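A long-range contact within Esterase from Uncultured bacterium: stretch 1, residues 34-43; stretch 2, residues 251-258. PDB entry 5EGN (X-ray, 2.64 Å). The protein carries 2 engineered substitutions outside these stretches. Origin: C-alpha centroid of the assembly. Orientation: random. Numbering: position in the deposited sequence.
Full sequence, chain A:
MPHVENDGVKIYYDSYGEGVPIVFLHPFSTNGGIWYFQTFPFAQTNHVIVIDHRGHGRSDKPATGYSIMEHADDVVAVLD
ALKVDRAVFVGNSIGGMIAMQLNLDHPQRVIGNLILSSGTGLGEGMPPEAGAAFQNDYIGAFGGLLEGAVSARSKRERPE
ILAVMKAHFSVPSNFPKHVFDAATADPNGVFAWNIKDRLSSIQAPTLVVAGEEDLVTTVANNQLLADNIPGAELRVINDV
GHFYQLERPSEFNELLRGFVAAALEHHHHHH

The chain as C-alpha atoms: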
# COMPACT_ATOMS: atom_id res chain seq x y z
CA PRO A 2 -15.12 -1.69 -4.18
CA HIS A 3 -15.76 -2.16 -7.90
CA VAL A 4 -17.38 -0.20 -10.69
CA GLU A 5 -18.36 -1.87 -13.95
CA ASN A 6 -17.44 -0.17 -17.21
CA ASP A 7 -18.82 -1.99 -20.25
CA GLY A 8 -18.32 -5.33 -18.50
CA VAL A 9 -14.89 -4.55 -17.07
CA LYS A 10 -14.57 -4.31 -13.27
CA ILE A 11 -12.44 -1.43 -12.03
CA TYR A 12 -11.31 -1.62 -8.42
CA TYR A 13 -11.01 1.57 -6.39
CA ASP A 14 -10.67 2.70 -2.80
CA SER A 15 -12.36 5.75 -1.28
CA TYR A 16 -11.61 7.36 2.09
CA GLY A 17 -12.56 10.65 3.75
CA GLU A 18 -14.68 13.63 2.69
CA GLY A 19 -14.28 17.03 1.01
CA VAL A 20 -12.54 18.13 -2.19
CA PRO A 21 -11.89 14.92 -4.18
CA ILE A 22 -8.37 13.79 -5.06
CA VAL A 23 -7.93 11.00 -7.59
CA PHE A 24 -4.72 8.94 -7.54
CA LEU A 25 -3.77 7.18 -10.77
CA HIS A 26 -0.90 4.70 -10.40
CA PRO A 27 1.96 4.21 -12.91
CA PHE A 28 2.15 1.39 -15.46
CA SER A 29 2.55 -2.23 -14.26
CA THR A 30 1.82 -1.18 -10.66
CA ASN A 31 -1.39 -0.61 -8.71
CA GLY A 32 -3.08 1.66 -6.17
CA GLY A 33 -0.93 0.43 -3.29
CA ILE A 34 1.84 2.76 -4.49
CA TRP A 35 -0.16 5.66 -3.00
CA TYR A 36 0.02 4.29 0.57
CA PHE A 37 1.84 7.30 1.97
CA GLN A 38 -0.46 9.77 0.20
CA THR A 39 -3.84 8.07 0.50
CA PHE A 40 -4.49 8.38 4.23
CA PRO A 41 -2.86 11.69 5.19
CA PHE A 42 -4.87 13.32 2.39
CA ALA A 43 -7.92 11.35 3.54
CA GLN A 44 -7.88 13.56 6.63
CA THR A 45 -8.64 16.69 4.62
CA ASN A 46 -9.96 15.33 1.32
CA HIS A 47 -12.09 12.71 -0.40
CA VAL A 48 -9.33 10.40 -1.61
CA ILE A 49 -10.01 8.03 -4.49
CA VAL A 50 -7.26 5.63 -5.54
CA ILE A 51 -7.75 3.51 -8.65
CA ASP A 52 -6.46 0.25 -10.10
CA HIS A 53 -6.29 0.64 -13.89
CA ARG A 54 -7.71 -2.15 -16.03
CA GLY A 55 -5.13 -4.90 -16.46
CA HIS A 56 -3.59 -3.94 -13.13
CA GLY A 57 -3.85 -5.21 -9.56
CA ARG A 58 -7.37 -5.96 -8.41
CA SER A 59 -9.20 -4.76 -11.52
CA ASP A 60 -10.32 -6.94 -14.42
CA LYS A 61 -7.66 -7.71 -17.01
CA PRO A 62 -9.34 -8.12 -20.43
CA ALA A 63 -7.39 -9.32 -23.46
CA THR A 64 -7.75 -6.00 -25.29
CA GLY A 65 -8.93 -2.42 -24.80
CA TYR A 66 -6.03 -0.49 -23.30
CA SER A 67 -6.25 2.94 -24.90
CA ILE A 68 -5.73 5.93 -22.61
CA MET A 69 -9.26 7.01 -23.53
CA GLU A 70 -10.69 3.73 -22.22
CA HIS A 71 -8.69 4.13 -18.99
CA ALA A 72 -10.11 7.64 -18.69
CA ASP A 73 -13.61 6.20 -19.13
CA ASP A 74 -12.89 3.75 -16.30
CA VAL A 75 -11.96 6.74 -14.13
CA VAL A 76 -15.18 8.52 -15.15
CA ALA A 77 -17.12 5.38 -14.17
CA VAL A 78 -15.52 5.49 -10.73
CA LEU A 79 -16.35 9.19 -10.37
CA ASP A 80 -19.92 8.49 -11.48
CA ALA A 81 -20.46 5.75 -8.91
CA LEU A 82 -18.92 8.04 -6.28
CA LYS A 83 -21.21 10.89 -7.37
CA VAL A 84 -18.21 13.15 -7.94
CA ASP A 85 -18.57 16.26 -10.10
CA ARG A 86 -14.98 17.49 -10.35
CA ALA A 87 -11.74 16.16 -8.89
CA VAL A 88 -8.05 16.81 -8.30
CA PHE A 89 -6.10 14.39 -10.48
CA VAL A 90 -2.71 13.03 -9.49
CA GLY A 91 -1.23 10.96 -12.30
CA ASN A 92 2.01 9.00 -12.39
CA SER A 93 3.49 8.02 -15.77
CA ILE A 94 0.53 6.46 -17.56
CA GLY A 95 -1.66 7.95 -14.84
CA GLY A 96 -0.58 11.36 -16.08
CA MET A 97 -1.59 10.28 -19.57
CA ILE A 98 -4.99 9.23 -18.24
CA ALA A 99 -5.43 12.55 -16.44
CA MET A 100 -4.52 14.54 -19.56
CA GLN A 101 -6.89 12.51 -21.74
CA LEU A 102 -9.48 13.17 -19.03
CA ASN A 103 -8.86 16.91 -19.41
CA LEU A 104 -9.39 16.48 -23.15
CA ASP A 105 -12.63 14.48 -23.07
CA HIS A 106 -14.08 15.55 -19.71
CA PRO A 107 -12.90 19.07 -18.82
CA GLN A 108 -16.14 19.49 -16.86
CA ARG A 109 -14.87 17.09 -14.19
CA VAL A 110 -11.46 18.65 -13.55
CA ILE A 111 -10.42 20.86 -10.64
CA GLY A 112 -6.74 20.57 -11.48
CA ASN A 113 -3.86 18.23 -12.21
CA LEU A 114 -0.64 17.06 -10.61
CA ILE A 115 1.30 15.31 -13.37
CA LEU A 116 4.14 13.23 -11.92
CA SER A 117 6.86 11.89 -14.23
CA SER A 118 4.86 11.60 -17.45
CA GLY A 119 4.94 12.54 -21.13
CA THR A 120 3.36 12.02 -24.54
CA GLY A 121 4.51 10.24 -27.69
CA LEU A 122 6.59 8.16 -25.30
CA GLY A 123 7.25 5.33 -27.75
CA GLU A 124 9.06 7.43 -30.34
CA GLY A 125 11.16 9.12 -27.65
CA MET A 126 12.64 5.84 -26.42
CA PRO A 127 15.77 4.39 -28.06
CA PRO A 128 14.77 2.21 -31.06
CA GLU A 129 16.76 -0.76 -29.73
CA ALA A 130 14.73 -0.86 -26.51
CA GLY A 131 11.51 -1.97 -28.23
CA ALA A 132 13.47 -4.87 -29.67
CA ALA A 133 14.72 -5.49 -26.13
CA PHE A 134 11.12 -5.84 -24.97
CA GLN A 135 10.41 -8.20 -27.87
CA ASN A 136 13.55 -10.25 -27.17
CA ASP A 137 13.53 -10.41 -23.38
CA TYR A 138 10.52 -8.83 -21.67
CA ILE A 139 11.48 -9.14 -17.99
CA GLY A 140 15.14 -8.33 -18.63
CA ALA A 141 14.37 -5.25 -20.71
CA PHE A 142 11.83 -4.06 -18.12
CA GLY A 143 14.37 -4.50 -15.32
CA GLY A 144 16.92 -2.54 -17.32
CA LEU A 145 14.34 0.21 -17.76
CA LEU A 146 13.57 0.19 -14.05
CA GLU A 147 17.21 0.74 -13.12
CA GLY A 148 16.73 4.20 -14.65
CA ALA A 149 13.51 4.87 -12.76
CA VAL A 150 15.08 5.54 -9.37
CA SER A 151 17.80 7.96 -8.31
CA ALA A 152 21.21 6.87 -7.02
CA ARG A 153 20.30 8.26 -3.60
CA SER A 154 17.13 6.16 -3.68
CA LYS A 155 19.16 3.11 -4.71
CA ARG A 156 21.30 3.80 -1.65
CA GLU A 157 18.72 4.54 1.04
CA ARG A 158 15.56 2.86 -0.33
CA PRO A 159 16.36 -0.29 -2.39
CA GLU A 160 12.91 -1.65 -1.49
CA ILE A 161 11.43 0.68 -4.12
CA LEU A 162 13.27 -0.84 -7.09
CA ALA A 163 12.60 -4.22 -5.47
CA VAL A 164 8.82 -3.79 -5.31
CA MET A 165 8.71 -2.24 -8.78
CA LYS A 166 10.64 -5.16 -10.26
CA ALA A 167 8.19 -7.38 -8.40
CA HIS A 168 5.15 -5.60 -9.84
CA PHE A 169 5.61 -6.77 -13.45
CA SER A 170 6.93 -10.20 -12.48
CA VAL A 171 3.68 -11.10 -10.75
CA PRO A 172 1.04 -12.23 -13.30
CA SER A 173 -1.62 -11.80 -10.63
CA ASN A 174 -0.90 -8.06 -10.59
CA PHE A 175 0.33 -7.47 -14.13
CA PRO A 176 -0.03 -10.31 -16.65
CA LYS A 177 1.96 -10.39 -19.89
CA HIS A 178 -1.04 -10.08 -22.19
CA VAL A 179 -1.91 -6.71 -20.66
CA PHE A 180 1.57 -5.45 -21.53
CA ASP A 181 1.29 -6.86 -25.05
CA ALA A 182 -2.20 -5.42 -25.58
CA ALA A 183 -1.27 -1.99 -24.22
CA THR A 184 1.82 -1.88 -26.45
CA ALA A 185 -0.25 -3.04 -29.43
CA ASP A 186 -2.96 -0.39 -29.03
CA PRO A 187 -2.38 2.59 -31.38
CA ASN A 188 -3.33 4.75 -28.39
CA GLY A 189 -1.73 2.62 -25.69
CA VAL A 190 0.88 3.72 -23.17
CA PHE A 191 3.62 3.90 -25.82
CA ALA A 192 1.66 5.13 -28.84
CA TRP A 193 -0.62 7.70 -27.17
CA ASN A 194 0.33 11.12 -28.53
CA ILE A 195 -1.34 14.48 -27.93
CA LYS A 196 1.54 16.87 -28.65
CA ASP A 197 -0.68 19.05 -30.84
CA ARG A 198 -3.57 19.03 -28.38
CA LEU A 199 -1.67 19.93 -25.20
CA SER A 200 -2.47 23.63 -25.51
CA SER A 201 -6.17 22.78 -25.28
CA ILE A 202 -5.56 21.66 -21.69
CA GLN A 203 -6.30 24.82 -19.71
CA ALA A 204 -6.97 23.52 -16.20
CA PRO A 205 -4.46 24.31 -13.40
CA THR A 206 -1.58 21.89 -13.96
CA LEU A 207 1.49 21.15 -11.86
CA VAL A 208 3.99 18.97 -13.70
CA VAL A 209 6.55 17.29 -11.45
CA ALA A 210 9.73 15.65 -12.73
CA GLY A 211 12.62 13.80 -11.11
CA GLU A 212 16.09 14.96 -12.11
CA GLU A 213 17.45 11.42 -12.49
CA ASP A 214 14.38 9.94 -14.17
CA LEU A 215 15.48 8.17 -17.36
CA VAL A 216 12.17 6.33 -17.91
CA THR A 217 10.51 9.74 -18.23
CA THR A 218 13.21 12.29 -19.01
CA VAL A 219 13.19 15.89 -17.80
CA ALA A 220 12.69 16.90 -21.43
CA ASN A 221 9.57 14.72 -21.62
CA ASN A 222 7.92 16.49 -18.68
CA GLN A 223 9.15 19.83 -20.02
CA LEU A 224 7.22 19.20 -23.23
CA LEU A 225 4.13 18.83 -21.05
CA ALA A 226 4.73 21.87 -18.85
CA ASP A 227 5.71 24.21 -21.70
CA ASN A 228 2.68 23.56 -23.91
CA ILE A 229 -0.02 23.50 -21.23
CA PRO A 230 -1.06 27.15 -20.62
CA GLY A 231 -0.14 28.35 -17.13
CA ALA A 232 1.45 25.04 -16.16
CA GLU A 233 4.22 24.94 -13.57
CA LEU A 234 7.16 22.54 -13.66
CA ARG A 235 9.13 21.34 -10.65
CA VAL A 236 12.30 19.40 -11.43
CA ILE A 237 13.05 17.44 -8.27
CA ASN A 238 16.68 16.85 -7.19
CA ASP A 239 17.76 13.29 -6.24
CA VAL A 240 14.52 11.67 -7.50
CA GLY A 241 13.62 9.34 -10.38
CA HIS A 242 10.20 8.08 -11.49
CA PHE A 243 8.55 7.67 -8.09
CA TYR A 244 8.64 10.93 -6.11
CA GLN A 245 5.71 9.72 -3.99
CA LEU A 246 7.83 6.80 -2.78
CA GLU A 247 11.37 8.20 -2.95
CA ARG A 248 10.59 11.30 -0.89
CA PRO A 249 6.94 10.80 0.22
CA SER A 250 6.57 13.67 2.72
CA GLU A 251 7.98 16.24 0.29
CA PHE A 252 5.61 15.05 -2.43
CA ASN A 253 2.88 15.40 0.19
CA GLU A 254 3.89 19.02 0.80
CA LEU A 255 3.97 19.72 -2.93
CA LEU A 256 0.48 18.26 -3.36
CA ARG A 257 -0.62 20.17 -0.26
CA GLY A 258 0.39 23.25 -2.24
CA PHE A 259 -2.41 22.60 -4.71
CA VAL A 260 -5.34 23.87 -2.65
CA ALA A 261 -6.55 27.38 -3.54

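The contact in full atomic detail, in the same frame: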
# COMPACT_ATOMS: atom_id res chain seq x y z
N ILE A 34 0.76 1.78 -4.38
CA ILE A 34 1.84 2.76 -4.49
C ILE A 34 1.52 4.12 -3.83
O ILE A 34 2.43 4.89 -3.53
CB ILE A 34 2.22 3.01 -5.98
CG1 ILE A 34 3.63 3.60 -6.10
CG2 ILE A 34 1.19 3.91 -6.65
CD1 ILE A 34 4.11 3.73 -7.53
N TRP A 35 0.24 4.39 -3.59
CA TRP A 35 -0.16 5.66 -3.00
C TRP A 35 -0.34 5.59 -1.48
O TRP A 35 -0.98 6.47 -0.89
CB TRP A 35 -1.46 6.15 -3.64
CG TRP A 35 -1.35 6.38 -5.11
CD1 TRP A 35 -1.97 5.67 -6.10
CD2 TRP A 35 -0.57 7.39 -5.77
NE1 TRP A 35 -1.63 6.18 -7.33
CE2 TRP A 35 -0.77 7.24 -7.15
CE3 TRP A 35 0.28 8.41 -5.32
CZ2 TRP A 35 -0.15 8.06 -8.10
CZ3 TRP A 35 0.89 9.23 -6.26
CH2 TRP A 35 0.67 9.05 -7.63
N TYR A 36 0.23 4.56 -0.86
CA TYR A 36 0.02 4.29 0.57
C TYR A 36 0.34 5.49 1.45
O TYR A 36 -0.39 5.79 2.39
CB TYR A 36 0.86 3.07 1.02
CG TYR A 36 0.70 2.76 2.50
CD1 TYR A 36 -0.49 2.24 2.99
CD2 TYR A 36 1.72 3.02 3.40
CE1 TYR A 36 -0.66 1.97 4.33
CE2 TYR A 36 1.56 2.75 4.75
CZ TYR A 36 0.37 2.23 5.21
OH TYR A 36 0.20 1.96 6.55
N PHE A 37 1.43 6.19 1.14
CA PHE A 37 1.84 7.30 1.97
C PHE A 37 1.08 8.59 1.66
O PHE A 37 1.18 9.56 2.41
CB PHE A 37 3.34 7.55 1.84
CG PHE A 37 4.19 6.43 2.35
CD1 PHE A 37 4.30 6.18 3.71
CD2 PHE A 37 4.89 5.63 1.47
CE1 PHE A 37 5.09 5.15 4.18
CE2 PHE A 37 5.68 4.59 1.93
CZ PHE A 37 5.78 4.35 3.29
N GLN A 38 0.33 8.60 0.57
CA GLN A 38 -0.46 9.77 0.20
C GLN A 38 -1.92 9.59 0.59
O GLN A 38 -2.56 10.52 1.09
CB GLN A 38 -0.37 10.04 -1.31
CG GLN A 38 0.95 10.65 -1.76
CD GLN A 38 2.08 9.64 -1.78
OE1 GLN A 38 1.93 8.53 -2.29
NE2 GLN A 38 3.23 10.03 -1.23
N THR A 39 -2.42 8.38 0.37
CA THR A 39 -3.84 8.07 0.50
C THR A 39 -4.49 8.52 1.80
O THR A 39 -5.52 9.18 1.80
CB THR A 39 -4.07 6.55 0.35
OG1 THR A 39 -3.63 6.12 -0.94
CG2 THR A 39 -5.55 6.21 0.51
N PHE A 40 -3.86 8.18 2.92
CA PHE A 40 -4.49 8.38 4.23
C PHE A 40 -4.22 9.75 4.87
O PHE A 40 -5.12 10.30 5.52
CB PHE A 40 -4.07 7.26 5.17
CG PHE A 40 -4.43 5.89 4.66
CD1 PHE A 40 -5.71 5.39 4.84
CD2 PHE A 40 -3.51 5.12 3.98
CE1 PHE A 40 -6.06 4.14 4.37
CE2 PHE A 40 -3.85 3.87 3.50
CZ PHE A 40 -5.13 3.38 3.69
N PRO A 41 -3.00 10.31 4.72
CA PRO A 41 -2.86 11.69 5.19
C PRO A 41 -3.79 12.66 4.46
O PRO A 41 -4.34 13.57 5.09
CB PRO A 41 -1.39 12.01 4.90
CG PRO A 41 -0.71 10.70 5.00
CD PRO A 41 -1.69 9.70 4.43
N PHE A 42 -3.97 12.46 3.16
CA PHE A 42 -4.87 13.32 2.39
C PHE A 42 -6.33 12.94 2.61
O PHE A 42 -7.23 13.69 2.24
CB PHE A 42 -4.52 13.26 0.90
CG PHE A 42 -3.31 14.07 0.54
CD1 PHE A 42 -3.41 15.43 0.33
CD2 PHE A 42 -2.07 13.47 0.42
CE1 PHE A 42 -2.30 16.18 -0.00
CE2 PHE A 42 -0.95 14.22 0.09
CZ PHE A 42 -1.07 15.58 -0.12
N ALA A 43 -6.56 11.77 3.20
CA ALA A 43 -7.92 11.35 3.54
C ALA A 43 -8.43 12.10 4.76
O ALA A 43 -9.62 12.07 5.07
CB ALA A 43 -7.96 9.85 3.78
N GLU A 251 7.78 15.07 1.14
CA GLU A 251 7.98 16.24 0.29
C GLU A 251 6.97 16.29 -0.84
O GLU A 251 6.44 17.37 -1.17
CB GLU A 251 9.41 16.26 -0.26
CG GLU A 251 10.47 16.49 0.80
CD GLU A 251 11.86 16.61 0.22
OE1 GLU A 251 11.99 17.09 -0.92
OE2 GLU A 251 12.82 16.21 0.91
N PHE A 252 6.68 15.14 -1.44
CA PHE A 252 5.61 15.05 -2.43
C PHE A 252 4.29 15.46 -1.80
O PHE A 252 3.48 16.14 -2.43
CB PHE A 252 5.50 13.63 -3.00
CG PHE A 252 4.43 13.48 -4.05
CD1 PHE A 252 4.71 13.74 -5.38
CD2 PHE A 252 3.15 13.10 -3.70
CE1 PHE A 252 3.73 13.61 -6.34
CE2 PHE A 252 2.16 12.97 -4.66
CZ PHE A 252 2.46 13.23 -5.98
N ASN A 253 4.08 15.05 -0.55
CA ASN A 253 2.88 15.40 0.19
C ASN A 253 2.75 16.90 0.41
O ASN A 253 1.65 17.45 0.37
CB ASN A 253 2.85 14.68 1.54
CG ASN A 253 2.44 13.22 1.42
OD1 ASN A 253 2.45 12.65 0.33
ND2 ASN A 253 2.09 12.61 2.54
N GLU A 254 3.88 17.57 0.65
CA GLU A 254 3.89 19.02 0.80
C GLU A 254 3.60 19.71 -0.52
O GLU A 254 2.88 20.71 -0.58
CB GLU A 254 5.23 19.49 1.36
CG GLU A 254 5.53 18.97 2.75
CD GLU A 254 6.95 19.26 3.18
OE1 GLU A 254 7.45 20.36 2.84
OE2 GLU A 254 7.57 18.40 3.84
N LEU A 255 4.18 19.18 -1.59
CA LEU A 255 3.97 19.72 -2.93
C LEU A 255 2.51 19.62 -3.34
O LEU A 255 1.95 20.56 -3.91
CB LEU A 255 4.86 18.99 -3.94
CG LEU A 255 5.04 19.64 -5.32
CD1 LEU A 255 5.60 21.04 -5.18
CD2 LEU A 255 5.95 18.78 -6.17
N LEU A 256 1.89 18.48 -3.04
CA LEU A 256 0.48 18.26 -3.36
C LEU A 256 -0.41 19.08 -2.43
O LEU A 256 -1.50 19.50 -2.81
CB LEU A 256 0.13 16.77 -3.26
CG LEU A 256 -1.31 16.35 -3.55
CD1 LEU A 256 -1.82 16.96 -4.85
CD2 LEU A 256 -1.42 14.83 -3.61
N ARG A 257 0.07 19.30 -1.21
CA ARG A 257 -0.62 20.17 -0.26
C ARG A 257 -0.64 21.61 -0.77
O ARG A 257 -1.48 22.41 -0.36
CB ARG A 257 0.05 20.11 1.11
CG ARG A 257 -0.62 19.17 2.10
CD ARG A 257 0.16 19.09 3.40
NE ARG A 257 1.12 18.00 3.40
CZ ARG A 257 2.18 17.93 4.21
NH1 ARG A 257 2.41 18.90 5.08
NH2 ARG A 257 3.00 16.89 4.15
N GLY A 258 0.30 21.92 -1.66
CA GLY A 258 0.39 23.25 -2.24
C GLY A 258 -0.72 23.54 -3.22
O GLY A 258 -1.06 24.70 -3.47

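Residues 34-43 pack against the helix of stretch 2, from near the other end of the chain. The contact is small, burying 334 Å² in all, and it combines two hydrogen bonds with apolar packing.

Trp35 meets the helix with the far end of its indole: Trp35 CZ3 lies 4.3 Å from CE2 of Phe252. Both rings are buried, and the approach is oblique. The backbone of Trp35 also serves its own stretch, since Trp35 O accepts a bond from Thr39 OG1 at 2.7 Å.

Phe37 contributes through its backbone; the end of its side chain leads away from the helix. Phe37 O accepts a nearly straight hydrogen bond from Asn253 ND2, 3.2 Å long with an angle of 178°.

Gln38 curls its side chain (chi1 m, chi2 p) so that its end nears the helix. Gln38 NE2 donates to Asn253 OD1 at 3.1 Å. The aliphatic part is used as well, with Gln38 CG 3.8 Å from CD2 of Phe252. Asn253 therefore donates through one amide atom and accepts through the other, a pairing that suits a buried polar side chain.

Thr39 and Phe40 make no contact.

Phe42 has the largest covered area, 92 Å². Its chi1 is m, and the end of its ring comes close to the helix. Phe42 CZ is 3.5 Å from CG of Leu256. The Leu256 CD2 methyl sits over one ring face, 3.9 Å from the centroid of the Phe42 ring, as a CH-pi contact. At the ring edge, Phe42 CZ is 3.3 Å from Asn253 O. Asn253 O also accepts the helical bond from Arg257 N at 2.9 Å. The aliphatic part of exposed Arg257 borders the ring, with Arg257 CG 4.0 Å from Phe42 CE1. Ala43 lies beyond the contact.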